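Local coordinates for protein Cas13d (uncultured Ruminococcus sp, PDB 6IV9) that processes its own CRISPR RNA and, guided by that RNA, cleaves target RNA, probably through its two HEPN domains, at residues Gly840-Val845 and Phe849-Tyr854; Val855-Ile860 and His883-Asp888; Arg903-Asn906 and Gln911-Asp914. The protein carries 2 engineered substitutions. All blocks are in the same frame, centred on the assembly; numbering follows the deposited sequence.

How the contacts relate
Contacts 1 and 2, with centres 8 Å apart, follow each other along helix 848-861. They are joined by the salt bridge between Asp841 OD2 and Arg858 NH1 (2.8 Å) and, over 2.9 Å, by a probable hydrogen bond from Arg843 N to His883 O. Contact 3 lies farther along the chain, its centre 18 Å from that of contact 1 and 17 Å from that of contact 2. It meets contact 1 where Phe849 CD2 packs 3.5 Å from Phe913 CG, but does not touch contact 2. Contact 3 grips the RNA directly, whereas contacts 1 and 2 stay about 10 and 9 Å from it at their nearest atoms.

Contact 1 (Gly840-Val845 and Phe849-Tyr854); sequences GDIRTV and FSIYHY
Ile842 and Tyr854 carry the apolar part of this contact, their side chains sliding past each other in opposite directions. Ile842 CG1 comes within 3.3 Å of Tyr854 CD2 at an oblique angle to the ring, and the extended end of the isoleucine carries on toward helix 848-861, where CD1 lies 3.9 Å from Ile851 CA. Next to it, Val845 CG1 presses on Ile851 CD1 at 3.5 Å, tighter than a usual carbon contact; with CG1 anti to the backbone N (chi1 -175°) the valine directs this methyl at the helix.

Here the loop after helix 835-838 folds back along the first turns of helix 848-861, in what is probably the C-terminal HEPN domain. Ile851 also packs on Leu738 of helix 713-760, and Phe656 of helix 651-660 touches Val845.

Polar groups flank this core. Tyr854 OH sits 3.2 Å from Asp841 CB, the carboxylate plane standing nearly upright to the ring; hydroxyl and carboxylate share Arg858 as partner. At the other end a water links the two segments, donating to Thr844 O (2.7 Å) and accepting from the side-chain hydroxyl Ser850 OG (2.7 Å).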
loop_
_atom_site.group_PDB
_atom_site.type_symbol
_atom_site.label_atom_id
_atom_site.label_comp_id
_atom_site.label_asym_id
_atom_site.label_seq_id
_atom_site.Cartn_x
_atom_site.Cartn_y
_atom_site.Cartn_z
ATOM N N GLY A 840 -20.202 18.252 6.994
ATOM C CA GLY A 840 -21.376 18.575 7.818
ATOM C C GLY A 840 -22.621 18.843 6.999
ATOM O O GLY A 840 -23.700 18.713 7.558
ATOM N N ASP A 841 -22.464 19.207 5.724
ATOM C CA ASP A 841 -23.606 19.547 4.837
ATOM C C ASP A 841 -24.231 18.318 4.173
ATOM O O ASP A 841 -25.215 18.497 3.512
ATOM C CB ASP A 841 -23.193 20.574 3.784
ATOM C CG ASP A 841 -22.879 21.926 4.383
ATOM O OD1 ASP A 841 -23.265 22.147 5.522
ATOM O OD2 ASP A 841 -22.236 22.729 3.717
ATOM N N ILE A 842 -23.665 17.130 4.332
ATOM C CA ILE A 842 -24.215 15.919 3.666
ATOM C C ILE A 842 -25.464 15.455 4.415
ATOM O O ILE A 842 -25.369 15.204 5.603
ATOM C CB ILE A 842 -23.158 14.797 3.594
ATOM C CG1 ILE A 842 -21.900 15.225 2.852
ATOM C CG2 ILE A 842 -23.727 13.534 2.988
ATOM C CD1 ILE A 842 -20.850 14.157 2.836
ATOM N N ARG A 843 -26.585 15.359 3.711
ATOM C CA ARG A 843 -27.854 14.923 4.332
ATOM C C ARG A 843 -27.761 13.465 4.777
ATOM O O ARG A 843 -28.093 13.182 5.911
ATOM C CB ARG A 843 -28.994 15.099 3.325
ATOM C CG ARG A 843 -30.339 14.563 3.792
ATOM C CD ARG A 843 -31.461 14.780 2.792
ATOM N NE ARG A 843 -32.683 14.027 3.062
ATOM C CZ ARG A 843 -33.072 12.928 2.409
ATOM N NH1 ARG A 843 -32.578 12.641 1.217
ATOM N NH2 ARG A 843 -33.967 12.121 2.944
ATOM N N THR A 844 -27.315 12.579 3.895
ATOM C CA THR A 844 -27.194 11.147 4.256
ATOM C C THR A 844 -25.772 10.641 3.974
ATOM O O THR A 844 -25.321 10.736 2.848
ATOM C CB THR A 844 -28.284 10.323 3.571
ATOM O OG1 THR A 844 -27.956 10.228 2.195
ATOM C CG2 THR A 844 -29.637 10.984 3.652
ATOM N N VAL A 845 -25.129 10.104 4.999
ATOM C CA VAL A 845 -23.743 9.586 4.852
ATOM C C VAL A 845 -23.866 8.084 4.629
ATOM O O VAL A 845 -24.131 7.389 5.581
ATOM C CB VAL A 845 -22.949 9.936 6.117
ATOM C CG1 VAL A 845 -21.495 9.545 6.010
ATOM C CG2 VAL A 845 -23.089 11.400 6.466
ATOM N N PHE A 849 -17.425 6.735 -1.066
ATOM C CA PHE A 849 -17.480 7.294 -2.433
ATOM C C PHE A 849 -18.391 8.524 -2.438
ATOM O O PHE A 849 -17.990 9.529 -2.956
ATOM C CB PHE A 849 -18.040 6.240 -3.385
ATOM C CG PHE A 849 -18.150 6.661 -4.825
ATOM C CD1 PHE A 849 -19.277 7.307 -5.291
ATOM C CD2 PHE A 849 -17.146 6.384 -5.731
ATOM C CE1 PHE A 849 -19.381 7.678 -6.617
ATOM C CE2 PHE A 849 -17.250 6.766 -7.055
ATOM C CZ PHE A 849 -18.369 7.410 -7.492
ATOM N N SER A 850 -19.570 8.427 -1.840
ATOM C CA SER A 850 -20.476 9.604 -1.826
ATOM C C SER A 850 -19.903 10.752 -0.990
ATOM O O SER A 850 -20.126 11.876 -1.339
ATOM C CB SER A 850 -21.902 9.288 -1.506
ATOM O OG SER A 850 -21.984 8.564 -0.327
ATOM N N ILE A 851 -19.233 10.451 0.112
ATOM C CA ILE A 851 -18.640 11.556 0.907
ATOM C C ILE A 851 -17.577 12.247 0.063
ATOM O O ILE A 851 -17.587 13.427 -0.024
ATOM C CB ILE A 851 -18.013 11.026 2.201
ATOM C CG1 ILE A 851 -19.057 10.410 3.125
ATOM C CG2 ILE A 851 -17.212 12.110 2.885
ATOM C CD1 ILE A 851 -18.470 9.689 4.294
ATOM N N TYR A 852 -16.719 11.467 -0.567
ATOM C CA TYR A 852 -15.596 12.051 -1.326
ATOM C C TYR A 852 -16.117 12.941 -2.453
ATOM O O TYR A 852 -15.662 14.037 -2.596
ATOM C CB TYR A 852 -14.803 10.899 -1.937
ATOM C CG TYR A 852 -13.662 11.318 -2.817
ATOM C CD1 TYR A 852 -12.403 11.532 -2.297
ATOM C CD2 TYR A 852 -13.828 11.477 -4.170
ATOM C CE1 TYR A 852 -11.346 11.916 -3.095
ATOM C CE2 TYR A 852 -12.785 11.863 -4.984
ATOM C CZ TYR A 852 -11.539 12.088 -4.447
ATOM O OH TYR A 852 -10.526 12.451 -5.256
ATOM N N HIS A 853 -17.059 12.434 -3.225
ATOM C CA HIS A 853 -17.608 13.212 -4.363
ATOM C C HIS A 853 -18.368 14.457 -3.880
ATOM O O HIS A 853 -18.280 15.474 -4.530
ATOM C CB HIS A 853 -18.302 12.287 -5.355
ATOM C CG HIS A 853 -17.309 11.510 -6.142
ATOM N ND1 HIS A 853 -16.449 12.100 -7.010
ATOM C CD2 HIS A 853 -16.998 10.205 -6.141
ATOM C CE1 HIS A 853 -15.677 11.192 -7.533
ATOM N NE2 HIS A 853 -15.982 10.039 -7.012
ATOM N N TYR A 854 -19.106 14.354 -2.786
ATOM C CA TYR A 854 -19.811 15.570 -2.331
ATOM C C TYR A 854 -18.794 16.650 -1.950
ATOM O O TYR A 854 -18.895 17.751 -2.400
ATOM C CB TYR A 854 -20.744 15.270 -1.161
ATOM C CG TYR A 854 -21.364 16.538 -0.646
ATOM C CD1 TYR A 854 -22.425 17.118 -1.309
ATOM C CD2 TYR A 854 -20.842 17.203 0.447
ATOM C CE1 TYR A 854 -22.970 18.310 -0.883
ATOM C CE2 TYR A 854 -21.373 18.399 0.888
ATOM C CZ TYR A 854 -22.443 18.951 0.218
ATOM O OH TYR A 854 -22.969 20.125 0.630
HETATM O O HOH W 1 -22.981 9.891 1.743
#

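Contact 2 (Val855-Ile860 and His883-Asp888); sequences VMQRCI and HGYTKD
Gln857 reaches across to Thr886 and grips its backbone with both ends of the side-chain amide. Thr886 N donates to Gln857 OE1 over 2.9 Å in an almost straight bond (N-H...O angle 177°), lying in the carbonyl plane and on a lone pair of the glutamine oxygen. This is the tight part of the contact. The return bond is slacker: Gln857 NE2 gives to Thr886 O over 3.3 Å with an angle of 148°, and it leaves both the amide plane of the glutamine and the carbonyl plane of the threonine. An extended chain beyond CG (chi2 174°) carries the amide this far from its helix, and the two bonds together fix its rotation.

The bonds join the later turns of helix 848-861, which probably belongs to the C-terminal HEPN domain, to the connection leading into helix 887-893. Thr886 is the N-cap residue of that second helix, though its side chain makes no capping bond. Gln857 also packs against Phe889 and Val890 of helix 887-893, and Met856 packs on helix 816-827.

Around the two bonds the contact thins to carbon approaches: Thr886 CB stands 3.8 Å from Gln857 OE1, and Tyr885 CB 3.7 Å from the same oxygen. The tyrosine ring, swung between backbone N and carbonyl carbon, leads off from Gln857, with NE2 only loosely near its edge, close to the ring plane. Its hydroxyl is hydrogen-bonded to Glu910, which begins helix 910-913. The solvent side lies at Lys887 and Asp888, exposed residues whose side chains leave the contact.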
loop_
_atom_site.group_PDB
_atom_site.type_symbol
_atom_site.label_atom_id
_atom_site.label_comp_id
_atom_site.label_asym_id
_atom_site.label_seq_id
_atom_site.Cartn_x
_atom_site.Cartn_y
_atom_site.Cartn_z
ATOM N N VAL A 855 -17.801 16.292 -1.155
ATOM C CA VAL A 855 -16.771 17.275 -0.730
ATOM C C VAL A 855 -16.029 17.776 -1.966
ATOM O O VAL A 855 -15.815 18.950 -2.081
ATOM C CB VAL A 855 -15.806 16.664 0.302
ATOM C CG1 VAL A 855 -14.675 17.604 0.645
ATOM C CG2 VAL A 855 -16.529 16.200 1.547
ATOM N N MET A 856 -15.700 16.880 -2.880
ATOM C CA MET A 856 -14.956 17.292 -4.090
ATOM C C MET A 856 -15.789 18.296 -4.889
ATOM O O MET A 856 -15.243 19.272 -5.309
ATOM C CB MET A 856 -14.664 16.085 -4.981
ATOM C CG MET A 856 -13.964 16.449 -6.257
ATOM S SD MET A 856 -12.291 17.057 -6.059
ATOM C CE MET A 856 -11.431 15.522 -5.742
ATOM N N GLN A 857 -17.070 18.024 -5.076
ATOM C CA GLN A 857 -17.957 18.924 -5.855
ATOM C C GLN A 857 -18.066 20.283 -5.157
ATOM O O GLN A 857 -18.085 21.275 -5.829
ATOM C CB GLN A 857 -19.275 18.215 -6.151
ATOM C CG GLN A 857 -19.096 17.070 -7.125
ATOM C CD GLN A 857 -20.310 16.222 -7.377
ATOM O OE1 GLN A 857 -21.416 16.567 -7.005
ATOM N NE2 GLN A 857 -20.097 15.095 -8.022
ATOM N N ARG A 858 -18.150 20.296 -3.837
ATOM C CA ARG A 858 -18.201 21.583 -3.106
ATOM C C ARG A 858 -16.895 22.346 -3.331
ATOM O O ARG A 858 -16.946 23.531 -3.504
ATOM C CB ARG A 858 -18.469 21.338 -1.624
ATOM C CG ARG A 858 -19.885 20.878 -1.333
ATOM C CD ARG A 858 -20.929 21.932 -1.641
ATOM N NE ARG A 858 -20.613 23.195 -1.017
ATOM C CZ ARG A 858 -20.972 23.536 0.202
ATOM N NH1 ARG A 858 -21.659 22.707 0.958
ATOM N NH2 ARG A 858 -20.632 24.709 0.676
ATOM N N CYS A 859 -15.760 21.655 -3.294
ATOM C CA CYS A 859 -14.458 22.315 -3.514
ATOM C C CYS A 859 -14.386 22.856 -4.942
ATOM O O CYS A 859 -13.860 23.921 -5.129
ATOM C CB CYS A 859 -13.303 21.343 -3.322
ATOM S SG CYS A 859 -13.072 20.742 -1.631
ATOM N N ILE A 860 -14.846 22.090 -5.915
ATOM C CA ILE A 860 -14.773 22.525 -7.341
ATOM C C ILE A 860 -15.653 23.754 -7.589
ATOM O O ILE A 860 -15.233 24.615 -8.325
ATOM C CB ILE A 860 -15.172 21.383 -8.291
ATOM C CG1 ILE A 860 -14.237 20.182 -8.181
ATOM C CG2 ILE A 860 -15.276 21.877 -9.716
ATOM C CD1 ILE A 860 -12.953 20.359 -8.893
ATOM N N HIS A 883 -27.651 18.562 -0.967
ATOM C CA HIS A 883 -26.857 18.080 0.194
ATOM C C HIS A 883 -26.336 16.660 -0.081
ATOM O O HIS A 883 -26.250 15.862 0.832
ATOM C CB HIS A 883 -27.653 18.190 1.490
ATOM C CG HIS A 883 -27.986 19.598 1.815
ATOM N ND1 HIS A 883 -27.059 20.479 2.263
ATOM C CD2 HIS A 883 -29.134 20.284 1.722
ATOM C CE1 HIS A 883 -27.624 21.649 2.441
ATOM N NE2 HIS A 883 -28.880 21.551 2.112
ATOM N N GLY A 884 -26.050 16.385 -1.343
ATOM C CA GLY A 884 -25.510 15.094 -1.784
ATOM C C GLY A 884 -24.840 15.263 -3.123
ATOM O O GLY A 884 -25.225 16.143 -3.841
ATOM N N TYR A 885 -23.911 14.385 -3.471
ATOM C CA TYR A 885 -23.191 14.540 -4.755
ATOM C C TYR A 885 -24.131 14.317 -5.942
ATOM O O TYR A 885 -25.113 13.636 -5.816
ATOM C CB TYR A 885 -21.977 13.617 -4.806
ATOM C CG TYR A 885 -22.272 12.198 -5.202
ATOM C CD1 TYR A 885 -22.743 11.278 -4.288
ATOM C CD2 TYR A 885 -22.058 11.767 -6.495
ATOM C CE1 TYR A 885 -22.992 9.968 -4.651
ATOM C CE2 TYR A 885 -22.301 10.465 -6.875
ATOM C CZ TYR A 885 -22.784 9.564 -5.953
ATOM O OH TYR A 885 -23.025 8.292 -6.335
ATOM N N THR A 886 -23.785 14.914 -7.072
ATOM C CA THR A 886 -24.559 14.787 -8.324
ATOM C C THR A 886 -23.864 13.757 -9.214
ATOM O O THR A 886 -22.737 13.982 -9.565
ATOM C CB THR A 886 -24.603 16.128 -9.059
ATOM O OG1 THR A 886 -25.150 17.104 -8.180
ATOM C CG2 THR A 886 -25.408 16.056 -10.331
ATOM N N LYS A 887 -24.577 12.708 -9.601
ATOM C CA LYS A 887 -24.006 11.597 -10.397
ATOM C C LYS A 887 -23.491 12.084 -11.748
ATOM O O LYS A 887 -22.424 11.693 -12.121
ATOM C CB LYS A 887 -25.022 10.466 -10.515
ATOM C CG LYS A 887 -25.308 9.774 -9.201
ATOM C CD LYS A 887 -26.114 8.523 -9.311
ATOM C CE LYS A 887 -26.428 7.945 -7.953
ATOM N NZ LYS A 887 -27.078 6.620 -8.039
ATOM N N ASP A 888 -24.235 12.950 -12.417
ATOM C CA ASP A 888 -23.821 13.482 -13.737
ATOM C C ASP A 888 -22.539 14.301 -13.620
ATOM O O ASP A 888 -21.844 14.392 -14.594
ATOM C CB ASP A 888 -24.938 14.280 -14.391
ATOM C CG ASP A 888 -25.964 13.399 -15.059
ATOM O OD1 ASP A 888 -25.863 12.177 -14.934
ATOM O OD2 ASP A 888 -26.848 13.955 -15.687
#

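Contact 3 (Arg903-Asn906 and Gln911-Asp914); sequences RFKN and QLFD. With nucleotides of chain B.
Two short consecutive helices near the C-terminus, 901-908 and 910-913, lie against the bound RNA, and Asn906 meets Leu912 and Phe913 between them. The chain doubles back so sharply that Phe913 CA comes to 3.2 Å from Asn906 O in a bent CA-H...O contact; this oxygen, which also lies at the edge of the Phe913 ring, is buried without a conventional hydrogen-bond partner. Leu912 crosses Asn906 at about a right angle, and its CD1 packs 4.0 Å from Lys905 CE. A water beside the A26 base donates to Asn906 OD1 and, over a longer distance, to Leu912 O, tying the amide to the second segment.

Residues of both segments also bind nucleotides of chain B. The bend of Arg903 at chi3 (-55°) turns its guanidinium to A27: NE donates to OP1 over 2.8 Å with OP1 in the guanidinium plane, and NH2 donates to OP2 over 2.9 Å. Asn906 ND2 gives two bonds to A26, to N3 (3.0 Å) and to O2' (2.9 Å), spanning base and ribose. Lys905 NZ reaches O3' of A2 at 3.0 Å and also makes a salt bridge to a phosphate of the RNA. Asp914 OD1 accepts from N6 of A27 over 2.8 Å, nearly straight at 174°, and takes a second bond from Asn916 N.

The two short helices together bind phosphate, sugar and base. The cationic groups would offset backbone charge, the hydrogen bond from the Asn906 amide to O2' is consistent with selection of ribose, and that from N6 to the Asp914 carboxylate with recognition of adenine's exocyclic amine.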
loop_
_atom_site.group_PDB
_atom_site.type_symbol
_atom_site.label_atom_id
_atom_site.label_comp_id
_atom_site.label_asym_id
_atom_site.label_seq_id
_atom_site.Cartn_x
_atom_site.Cartn_y
_atom_site.Cartn_z
ATOM N N ARG A 903 -11.790 1.981 -16.354
ATOM C CA ARG A 903 -11.401 2.953 -15.312
ATOM C C ARG A 903 -12.502 4.013 -15.193
ATOM O O ARG A 903 -12.965 4.240 -14.114
ATOM C CB ARG A 903 -10.060 3.609 -15.643
ATOM C CG ARG A 903 -9.619 4.646 -14.626
ATOM C CD ARG A 903 -8.209 5.173 -14.767
ATOM N NE ARG A 903 -7.172 4.172 -14.790
ATOM C CZ ARG A 903 -6.426 3.915 -15.840
ATOM N NH1 ARG A 903 -6.555 4.641 -16.925
ATOM N NH2 ARG A 903 -5.571 2.922 -15.822
ATOM N N PHE A 904 -12.973 4.534 -16.316
ATOM C CA PHE A 904 -13.998 5.606 -16.298
ATOM C C PHE A 904 -15.277 5.130 -15.616
ATOM O O PHE A 904 -15.805 5.846 -14.805
ATOM C CB PHE A 904 -14.308 6.051 -17.722
ATOM C CG PHE A 904 -15.447 7.023 -17.837
ATOM C CD1 PHE A 904 -15.286 8.353 -17.506
ATOM C CD2 PHE A 904 -16.684 6.608 -18.282
ATOM C CE1 PHE A 904 -16.336 9.243 -17.614
ATOM C CE2 PHE A 904 -17.738 7.496 -18.379
ATOM C CZ PHE A 904 -17.557 8.811 -18.047
ATOM N N LYS A 905 -15.760 3.949 -15.967
ATOM C CA LYS A 905 -16.983 3.429 -15.319
ATOM C C LYS A 905 -16.747 3.154 -13.834
ATOM O O LYS A 905 -17.566 3.535 -13.041
ATOM C CB LYS A 905 -17.457 2.169 -16.034
ATOM C CG LYS A 905 -17.998 2.421 -17.424
ATOM C CD LYS A 905 -18.821 1.293 -17.938
ATOM C CE LYS A 905 -20.063 1.041 -17.129
ATOM N NZ LYS A 905 -20.793 -0.138 -17.616
ATOM N N ASN A 906 -15.622 2.541 -13.498
ATOM C CA ASN A 906 -15.357 2.189 -12.086
ATOM C C ASN A 906 -15.273 3.456 -11.235
ATOM O O ASN A 906 -15.719 3.415 -10.121
ATOM C CB ASN A 906 -14.132 1.298 -11.922
ATOM C CG ASN A 906 -14.306 -0.090 -12.487
ATOM O OD1 ASN A 906 -15.377 -0.458 -12.923
ATOM N ND2 ASN A 906 -13.240 -0.858 -12.476
ATOM N N GLN A 911 -21.575 1.867 -7.567
ATOM C CA GLN A 911 -21.732 0.397 -7.458
ATOM C C GLN A 911 -20.510 -0.347 -8.005
ATOM O O GLN A 911 -20.312 -1.450 -7.593
ATOM C CB GLN A 911 -23.053 -0.075 -8.059
ATOM C CG GLN A 911 -24.240 0.733 -7.570
ATOM C CD GLN A 911 -24.612 1.816 -8.554
ATOM O OE1 GLN A 911 -24.195 2.952 -8.448
ATOM N NE2 GLN A 911 -25.416 1.445 -9.543
ATOM N N LEU A 912 -19.802 0.223 -8.966
ATOM C CA LEU A 912 -18.639 -0.464 -9.575
ATOM C C LEU A 912 -17.323 -0.058 -8.911
ATOM O O LEU A 912 -16.322 -0.644 -9.225
ATOM C CB LEU A 912 -18.579 -0.049 -11.042
ATOM C CG LEU A 912 -19.774 -0.444 -11.897
ATOM C CD1 LEU A 912 -19.528 -0.102 -13.341
ATOM C CD2 LEU A 912 -20.078 -1.911 -11.740
ATOM N N PHE A 913 -17.352 0.943 -8.053
ATOM C CA PHE A 913 -16.092 1.514 -7.530
ATOM C C PHE A 913 -15.252 0.594 -6.639
ATOM O O PHE A 913 -14.072 0.462 -6.900
ATOM C CB PHE A 913 -16.405 2.814 -6.803
ATOM C CG PHE A 913 -15.208 3.484 -6.201
ATOM C CD1 PHE A 913 -14.348 4.229 -6.977
ATOM C CD2 PHE A 913 -14.943 3.364 -4.856
ATOM C CE1 PHE A 913 -13.255 4.846 -6.407
ATOM C CE2 PHE A 913 -13.851 3.991 -4.294
ATOM C CZ PHE A 913 -13.002 4.719 -5.074
ATOM N N ASP A 914 -15.857 -0.011 -5.637
ATOM C CA ASP A 914 -15.081 -0.806 -4.662
ATOM C C ASP A 914 -15.240 -2.304 -4.912
ATOM O O ASP A 914 -16.331 -2.801 -4.833
ATOM C CB ASP A 914 -15.531 -0.459 -3.250
ATOM C CG ASP A 914 -14.533 -0.835 -2.177
ATOM O OD1 ASP A 914 -13.840 -1.811 -2.339
ATOM O OD2 ASP A 914 -14.491 -0.130 -1.193
ATOM P P A B 27 -6.858 1.459 -12.573
ATOM O OP1 A B 27 -7.114 2.915 -12.312
ATOM O OP2 A B 27 -5.862 1.125 -13.589
ATOM O "O5'" A B 27 -6.322 0.640 -11.345
ATOM C "C5'" A B 27 -7.017 0.810 -10.091
ATOM C "C4'" A B 27 -6.362 -0.014 -9.051
ATOM O "O4'" A B 27 -7.015 0.183 -7.796
ATOM C "C3'" A B 27 -6.457 -1.522 -9.289
ATOM O "O3'" A B 27 -5.208 -2.044 -9.696
ATOM C "C2'" A B 27 -6.815 -2.106 -7.908
ATOM O "O2'" A B 27 -5.932 -3.150 -7.524
ATOM C "C1'" A B 27 -6.687 -0.880 -6.990
ATOM N N9 A B 27 -7.587 -0.901 -5.849
ATOM C C8 A B 27 -7.185 -0.746 -4.547
ATOM N N7 A B 27 -8.146 -0.897 -3.678
ATOM C C5 A B 27 -9.268 -1.152 -4.458
ATOM C C6 A B 27 -10.617 -1.374 -4.132
ATOM N N6 A B 27 -11.079 -1.404 -2.878
ATOM N N1 A B 27 -11.479 -1.627 -5.148
ATOM C C2 A B 27 -11.011 -1.593 -6.400
ATOM N N3 A B 27 -9.780 -1.334 -6.831
ATOM C C4 A B 27 -8.942 -1.136 -5.799
ATOM P P A B 26 -5.694 -1.282 -17.044
ATOM O OP1 A B 26 -5.372 0.105 -17.434
ATOM O OP2 A B 26 -4.744 -2.196 -16.385
ATOM O "O5'" A B 26 -6.916 -1.219 -16.021
ATOM C "C5'" A B 26 -7.943 -0.250 -16.116
ATOM C "C4'" A B 26 -8.926 -0.424 -14.990
ATOM O "O4'" A B 26 -9.529 -1.731 -15.135
ATOM C "C3'" A B 26 -8.395 -0.484 -13.556
ATOM O "O3'" A B 26 -8.273 0.829 -12.953
ATOM C "C2'" A B 26 -9.465 -1.312 -12.821
ATOM O "O2'" A B 26 -10.360 -0.517 -12.006
ATOM C "C1'" A B 26 -10.231 -2.009 -13.962
ATOM N N9 A B 26 -10.293 -3.461 -13.803
ATOM C C8 A B 26 -9.271 -4.363 -13.962
ATOM N N7 A B 26 -9.585 -5.583 -13.606
ATOM C C5 A B 26 -10.919 -5.489 -13.237
ATOM C C6 A B 26 -11.825 -6.426 -12.734
ATOM N N6 A B 26 -11.553 -7.728 -12.609
ATOM N N1 A B 26 -13.050 -5.983 -12.368
ATOM C C2 A B 26 -13.334 -4.691 -12.539
ATOM N N3 A B 26 -12.539 -3.702 -12.941
ATOM C C4 A B 26 -11.361 -4.182 -13.344
ATOM P P A B 2 -21.935 -7.055 -15.107
ATOM O OP1 A B 2 -23.242 -6.986 -15.731
ATOM O OP2 A B 2 -21.149 -8.266 -15.213
ATOM O "O5'" A B 2 -21.005 -5.922 -15.697
ATOM C "C5'" A B 2 -21.469 -4.618 -15.942
ATOM C "C4'" A B 2 -20.345 -3.637 -15.826
ATOM O "O4'" A B 2 -19.505 -3.936 -14.692
ATOM C "C3'" A B 2 -19.401 -3.697 -17.007
ATOM O "O3'" A B 2 -20.026 -3.040 -18.074
ATOM C "C2'" A B 2 -18.155 -3.065 -16.422
ATOM O "O2'" A B 2 -18.269 -1.682 -16.329
ATOM C "C1'" A B 2 -18.158 -3.676 -15.024
ATOM N N9 A B 2 -17.398 -4.920 -14.937
ATOM C C8 A B 2 -17.844 -6.165 -14.593
ATOM N N7 A B 2 -16.913 -7.084 -14.608
ATOM C C5 A B 2 -15.771 -6.392 -14.978
ATOM C C6 A B 2 -14.439 -6.795 -15.168
ATOM N N6 A B 2 -14.015 -8.047 -15.019
ATOM N N1 A B 2 -13.552 -5.857 -15.551
ATOM C C2 A B 2 -13.976 -4.602 -15.706
ATOM N N3 A B 2 -15.192 -4.102 -15.556
ATOM C C4 A B 2 -16.057 -5.059 -15.192
HETATM O O HOH W 2 -16.104 -2.718 -11.594
#